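Local coordinates for protein GCN5-related N-acetyltransferase (Anabaena variabilis, PDB 2OZG) that binds coenzyme A and, as a member of the GCN5-related N-acetyltransferase family, probably transfers acetyl groups, possibly to aminoglycosides, at residues R289-R300 with I349-S358. Numbering follows the deposited sequence.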
ATOM      1  N   ARG A 289     -22.713  27.929  16.283  1.00 32.44           N
ATOM      2  CA  ARG A 289     -23.795  28.787  15.932  1.00 31.36           C
ATOM      3  C   ARG A 289     -23.950  29.799  17.059  1.00 33.14           C
ATOM      4  O   ARG A 289     -24.056  29.426  18.248  1.00 31.65           O
ATOM      5  CB  ARG A 289     -25.094  27.980  15.765  1.00 30.12           C
ATOM      6  CG  ARG A 289     -26.038  28.527  14.617  1.00 28.19           C
ATOM      7  CD  ARG A 289     -26.716  29.844  14.886  1.00 35.60           C
ATOM      8  NE  ARG A 289     -27.582  30.172  13.748  1.00 36.57           N
ATOM      9  CZ  ARG A 289     -28.309  31.271  13.653  1.00 33.93           C
ATOM     10  NH1 ARG A 289     -28.283  32.187  14.621  1.00 35.07           N
ATOM     11  NH2 ARG A 289     -29.020  31.487  12.566  1.00 33.38           N
ATOM     12  N   ILE A 290     -23.915  31.075  16.714  1.00 34.77           N
ATOM     13  CA  ILE A 290     -24.276  32.123  17.682  1.00 34.17           C
ATOM     14  C   ILE A 290     -25.791  32.145  17.733  1.00 33.87           C
ATOM     15  O   ILE A 290     -26.451  32.600  16.808  1.00 31.85           O
ATOM     16  CB  ILE A 290     -23.743  33.489  17.252  1.00 34.77           C
ATOM     17  CG1 ILE A 290     -22.212  33.432  17.104  1.00 34.98           C
ATOM     18  CG2 ILE A 290     -24.254  34.604  18.199  1.00 27.46           C
ATOM     19  CD1 ILE A 290     -21.382  33.539  18.379  1.00 31.32           C
ATOM     20  N   VAL A 291     -26.345  31.602  18.805  1.00 32.91           N
ATOM     21  CA  VAL A 291     -27.784  31.521  18.963  1.00 30.50           C
ATOM     22  C   VAL A 291     -28.391  32.859  19.456  1.00 34.63           C
ATOM     23  O   VAL A 291     -29.471  33.293  18.996  1.00 32.83           O
ATOM     24  CB  VAL A 291     -28.156  30.378  19.920  1.00 28.13           C
ATOM     25  CG1 VAL A 291     -29.678  30.320  20.145  1.00 29.63           C
ATOM     26  CG2 VAL A 291     -27.636  29.036  19.383  1.00 31.15           C
ATOM     27  N   ASN A 292     -27.680  33.502  20.390  1.00 32.79           N
ATOM     28  CA  ASN A 292     -28.050  34.835  20.912  1.00 31.93           C
ATOM     29  C   ASN A 292     -26.831  35.772  20.905  1.00 33.36           C
ATOM     30  O   ASN A 292     -25.875  35.577  21.659  1.00 29.13           O
ATOM     31  CB  ASN A 292     -28.648  34.724  22.292  1.00 28.44           C
ATOM     32  CG  ASN A 292     -29.246  36.026  22.745  1.00 38.56           C
ATOM     33  OD1 ASN A 292     -28.557  37.035  22.921  1.00 31.91           O
ATOM     34  ND2 ASN A 292     -30.542  36.026  22.886  1.00 38.50           N
ATOM     35  N   VAL A 293     -26.834  36.748  20.017  1.00 31.53           N
ATOM     36  CA  VAL A 293     -25.669  37.616  19.880  1.00 35.42           C
ATOM     37  C   VAL A 293     -25.293  38.319  21.168  1.00 36.15           C
ATOM     38  O   VAL A 293     -24.129  38.319  21.546  1.00 34.92           O
ATOM     39  CB  VAL A 293     -25.871  38.695  18.729  1.00 34.67           C
ATOM     40  CG1 VAL A 293     -24.818  39.805  18.762  1.00 37.56           C
ATOM     41  CG2 VAL A 293     -25.834  38.027  17.390  1.00 34.13           C
ATOM     42  N   CYS A 294     -26.276  38.928  21.840  0.50 35.32           N
ATOM     43  CA  CYS A 294     -26.017  39.667  23.079  0.50 34.02           C
ATOM     44  C   CYS A 294     -25.505  38.768  24.176  0.50 32.97           C
ATOM     45  O   CYS A 294     -24.473  39.039  24.781  0.50 31.42           O
ATOM     46  CB  CYS A 294     -27.282  40.374  23.590  0.50 35.70           C
ATOM     47  SG  CYS A 294     -27.937  41.568  22.436  0.50 36.88           S
ATOM     48  N   LYS A 295     -26.238  37.702  24.456  1.00 31.87           N
ATOM     49  CA  LYS A 295     -25.845  36.828  25.531  1.00 30.29           C
ATOM     50  C   LYS A 295     -24.499  36.124  25.254  1.00 31.07           C
ATOM     51  O   LYS A 295     -23.692  35.958  26.149  1.00 32.82           O
ATOM     52  CB  LYS A 295     -26.941  35.834  25.838  1.00 32.36           C
ATOM     53  CG  LYS A 295     -28.276  36.439  26.260  1.00 32.81           C
ATOM     54  CD  LYS A 295     -28.230  37.158  27.607  1.00 53.25           C
ATOM     55  N   ALA A 296     -24.260  35.723  24.025  1.00 31.40           N
ATOM     56  CA  ALA A 296     -22.988  35.050  23.681  1.00 33.50           C
ATOM     57  C   ALA A 296     -21.800  35.987  23.945  1.00 33.02           C
ATOM     58  O   ALA A 296     -20.828  35.592  24.596  1.00 33.76           O
ATOM     59  CB  ALA A 296     -22.975  34.593  22.250  1.00 32.82           C
ATOM     60  N   LEU A 297     -21.909  37.225  23.484  1.00 32.81           N
ATOM     61  CA  LEU A 297     -20.858  38.224  23.661  1.00 34.48           C
ATOM     62  C   LEU A 297     -20.660  38.622  25.133  1.00 34.35           C
ATOM     63  O   LEU A 297     -19.517  38.806  25.564  1.00 27.77           O
ATOM     64  CB  LEU A 297     -21.131  39.453  22.811  1.00 32.55           C
ATOM     65  CG  LEU A 297     -20.954  39.193  21.319  1.00 34.29           C
ATOM     66  CD1 LEU A 297     -21.534  40.341  20.473  1.00 34.34           C
ATOM     67  CD2 LEU A 297     -19.485  38.919  20.989  1.00 30.43           C
ATOM     68  N   GLU A 298     -21.760  38.721  25.899  1.00 34.19           N
ATOM     69  CA  GLU A 298     -21.660  39.077  27.310  1.00 32.87           C
ATOM     70  C   GLU A 298     -21.152  37.945  28.179  1.00 33.50           C
ATOM     71  O   GLU A 298     -20.584  38.180  29.241  1.00 30.63           O
ATOM     72  CB  GLU A 298     -23.002  39.611  27.840  1.00 33.27           C
ATOM     73  CG  GLU A 298     -23.404  40.934  27.181  1.00 32.86           C
ATOM     74  CD  GLU A 298     -24.611  41.555  27.788  1.00 39.77           C
ATOM     75  OE1 GLU A 298     -25.408  40.782  28.369  1.00 37.76           O
ATOM     76  OE2 GLU A 298     -24.734  42.817  27.670  1.00 42.85           O
ATOM     77  N   ALA A 299     -21.297  36.705  27.734  1.00 30.05           N
ATOM     78  CA  ALA A 299     -20.840  35.580  28.531  1.00 28.10           C
ATOM     79  C   ALA A 299     -19.375  35.248  28.373  1.00 29.89           C
ATOM     80  O   ALA A 299     -18.779  34.644  29.259  1.00 29.06           O
ATOM     81  CB  ALA A 299     -21.682  34.367  28.212  1.00 31.35           C
ATOM     82  N   ARG A 300     -18.777  35.681  27.266  1.00 32.11           N
ATOM     83  CA  ARG A 300     -17.380  35.386  26.924  1.00 32.44           C
ATOM     84  C   ARG A 300     -16.406  36.217  27.728  1.00 32.91           C
ATOM     85  O   ARG A 300     -16.760  37.317  28.142  1.00 32.07           O
ATOM     86  CB  ARG A 300     -17.185  35.798  25.452  1.00 33.77           C
ATOM     87  CG  ARG A 300     -15.951  35.306  24.752  1.00 35.51           C
ATOM     88  CD  ARG A 300     -15.842  36.029  23.471  1.00 37.58           C
ATOM     89  NE  ARG A 300     -14.774  35.582  22.582  1.00 31.99           N
ATOM     90  CZ  ARG A 300     -13.509  35.946  22.666  1.00 34.43           C
ATOM     91  NH1 ARG A 300     -13.084  36.696  23.670  1.00 32.34           N
ATOM     92  NH2 ARG A 300     -12.651  35.524  21.764  1.00 35.18           N
ATOM     93  N   ILE A 349     -24.319  36.122  10.723  1.00 29.64           N
ATOM     94  CA  ILE A 349     -24.164  35.373  11.954  1.00 30.10           C
ATOM     95  C   ILE A 349     -23.041  34.296  11.835  1.00 30.25           C
ATOM     96  O   ILE A 349     -22.388  33.954  12.830  1.00 31.32           O
ATOM     97  CB  ILE A 349     -25.555  34.795  12.374  1.00 31.29           C
ATOM     98  CG1 ILE A 349     -25.553  34.400  13.833  1.00 31.41           C
ATOM     99  CG2 ILE A 349     -26.000  33.601  11.490  1.00 32.97           C
ATOM    100  CD1 ILE A 349     -25.494  35.630  14.767  1.00 32.46           C
ATOM    101  N   LYS A 350     -22.761  33.811  10.605  1.00 33.00           N
ATOM    102  CA  LYS A 350     -21.688  32.855  10.376  1.00 31.59           C
ATOM    103  C   LYS A 350     -20.326  33.453  10.548  1.00 36.29           C
ATOM    104  O   LYS A 350     -19.451  32.801  11.132  1.00 33.51           O
ATOM    105  CB  LYS A 350     -21.741  32.174   9.023  1.00 33.44           C
ATOM    106  CG  LYS A 350     -23.012  31.360   8.846  1.00 32.64           C
ATOM    107  CD  LYS A 350     -23.032  30.501   7.612  1.00 32.04           C
ATOM    108  CE  LYS A 350     -22.858  31.215   6.263  1.00 34.21           C
ATOM    109  NZ  LYS A 350     -23.863  32.233   5.974  1.00 40.24           N
ATOM    110  N   GLY A 351     -20.145  34.686  10.034  1.00 35.42           N
ATOM    111  CA  GLY A 351     -18.891  35.388  10.185  1.00 35.50           C
ATOM    112  C   GLY A 351     -18.605  35.622  11.661  1.00 35.39           C
ATOM    113  O   GLY A 351     -17.468  35.538  12.103  1.00 36.70           O
ATOM    114  N   LEU A 352     -19.663  35.906  12.424  1.00 38.00           N
ATOM    115  CA  LEU A 352     -19.543  36.217  13.842  1.00 32.40           C
ATOM    116  C   LEU A 352     -19.093  35.033  14.633  1.00 33.28           C
ATOM    117  O   LEU A 352     -18.385  35.193  15.619  1.00 32.86           O
ATOM    118  CB  LEU A 352     -20.883  36.725  14.386  1.00 35.67           C
ATOM    119  CG  LEU A 352     -20.880  37.163  15.870  1.00 35.70           C
ATOM    120  CD1 LEU A 352     -19.837  38.222  16.098  1.00 34.46           C
ATOM    121  CD2 LEU A 352     -22.211  37.640  16.301  1.00 29.95           C
ATOM    122  N   ALA A 353     -19.520  33.823  14.234  1.00 33.83           N
ATOM    123  CA  ALA A 353     -19.047  32.615  14.891  1.00 32.53           C
ATOM    124  C   ALA A 353     -17.515  32.463  14.838  1.00 32.04           C
ATOM    125  O   ALA A 353     -16.890  32.141  15.842  1.00 30.92           O
ATOM    126  CB  ALA A 353     -19.666  31.407  14.246  1.00 35.08           C
ATOM    127  N   SER A 354     -16.939  32.680  13.647  1.00 30.24           N
ATOM    128  CA  SER A 354     -15.512  32.469  13.435  1.00 31.85           C
ATOM    129  C   SER A 354     -14.759  33.585  14.127  1.00 30.88           C
ATOM    130  O   SER A 354     -13.702  33.341  14.665  1.00 33.73           O
ATOM    131  CB  SER A 354     -15.151  32.425  11.989  1.00 32.91           C
ATOM    132  OG  SER A 354     -15.903  31.471  11.251  1.00 34.90           O
ATOM    133  N   LEU A 355     -15.340  34.789  14.122  1.00 33.09           N
ATOM    134  CA  LEU A 355     -14.740  35.937  14.792  1.00 32.78           C
ATOM    135  C   LEU A 355     -14.696  35.707  16.301  1.00 32.64           C
ATOM    136  O   LEU A 355     -13.661  35.904  16.951  1.00 34.28           O
ATOM    137  CB  LEU A 355     -15.574  37.191  14.518  1.00 34.33           C
ATOM    138  CG  LEU A 355     -15.082  38.498  15.181  1.00 30.41           C
ATOM    139  CD1 LEU A 355     -13.753  38.909  14.624  1.00 37.16           C
ATOM    140  CD2 LEU A 355     -16.080  39.621  15.051  1.00 33.77           C
ATOM    141  N   TYR A 356     -15.838  35.273  16.841  1.00 30.57           N
ATOM    142  CA  TYR A 356     -16.019  35.024  18.280  1.00 30.11           C
ATOM    143  C   TYR A 356     -15.043  34.058  18.890  1.00 32.06           C
ATOM    144  O   TYR A 356     -14.511  34.270  19.976  1.00 29.99           O
ATOM    145  CB  TYR A 356     -17.424  34.469  18.503  1.00 32.57           C
ATOM    146  CG  TYR A 356     -17.882  34.197  19.947  1.00 31.61           C
ATOM    147  CD1 TYR A 356     -17.622  33.014  20.570  1.00 30.67           C
ATOM    148  CD2 TYR A 356     -18.641  35.104  20.623  1.00 33.97           C
ATOM    149  CE1 TYR A 356     -18.115  32.742  21.874  1.00 34.79           C
ATOM    150  CE2 TYR A 356     -19.094  34.855  21.935  1.00 36.37           C
ATOM    151  CZ  TYR A 356     -18.837  33.673  22.533  1.00 35.32           C
ATOM    152  OH  TYR A 356     -19.307  33.449  23.835  1.00 37.67           O
ATOM    153  N   THR A 357     -14.784  32.971  18.183  1.00 32.96           N
ATOM    154  CA  THR A 357     -13.867  31.923  18.685  1.00 33.96           C
ATOM    155  C   THR A 357     -12.382  32.138  18.483  1.00 34.78           C
ATOM    156  O   THR A 357     -11.566  31.366  19.017  1.00 37.27           O
ATOM    157  CB  THR A 357     -14.196  30.584  17.980  1.00 33.29           C
ATOM    158  OG1 THR A 357     -13.930  30.714  16.586  1.00 36.36           O
ATOM    159  CG2 THR A 357     -15.620  30.222  18.228  1.00 29.84           C
ATOM    160  N   SER A 358     -12.018  33.175  17.739  1.00 31.67           N
ATOM    161  CA  SER A 358     -10.631  33.448  17.390  1.00 32.50           C
ATOM    162  C   SER A 358     -10.015  32.421  16.474  1.00 33.64           C
ATOM    163  O   SER A 358      -8.806  32.316  16.401  1.00 37.35           O
ATOM    164  CB  SER A 358      -9.714  33.574  18.638  1.00 33.99           C
ATOM    165  OG  SER A 358     -10.417  34.214  19.640  1.00 31.30           O
TER
HETATM  166  O   HOH W   1     -23.380  31.691  13.979  1.00 29.89           O
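The phenol ring of Y356 lies between I290 and R300: I290 CD1 sits over one face, 4.2 Å from the ring centroid, and R300 CD over the other, at 4.0 Å. Its OH donates to A296 O (2.7 Å) from above the carbonyl plane, a reach across to helix 293-299 set by chi1 of -177°, which holds CG anti to the backbone N. L297 CD2 and A296 CB pack against the CD2-CE2 side. R300 runs extended past the ring and turns its guanidinium nearly perpendicular to it; NE and NH2 both grip Y356 O (each 2.9 Å), at the C-terminal end of helix 349-357. Cut back to an alanine here, R300 would probably leave that carbonyl without both donors and the ring face without its CH-pi contact. Toward the N-terminal end of helix 349-357, I349 CD1 wedges between I290 CB (3.7 Å) and V293 CG2 (3.6 Å), beside L352 CD2. In this buried end a water bridges I290 N and I349 O, and R289, salt-bridged to D316, lays its guanidinium on I349. The looser, partly exposed side carries N292, K295 and E298. The near-parallel helices (8°) belong to the sterol carrier protein-like domain, joined here to the last GNAT strand.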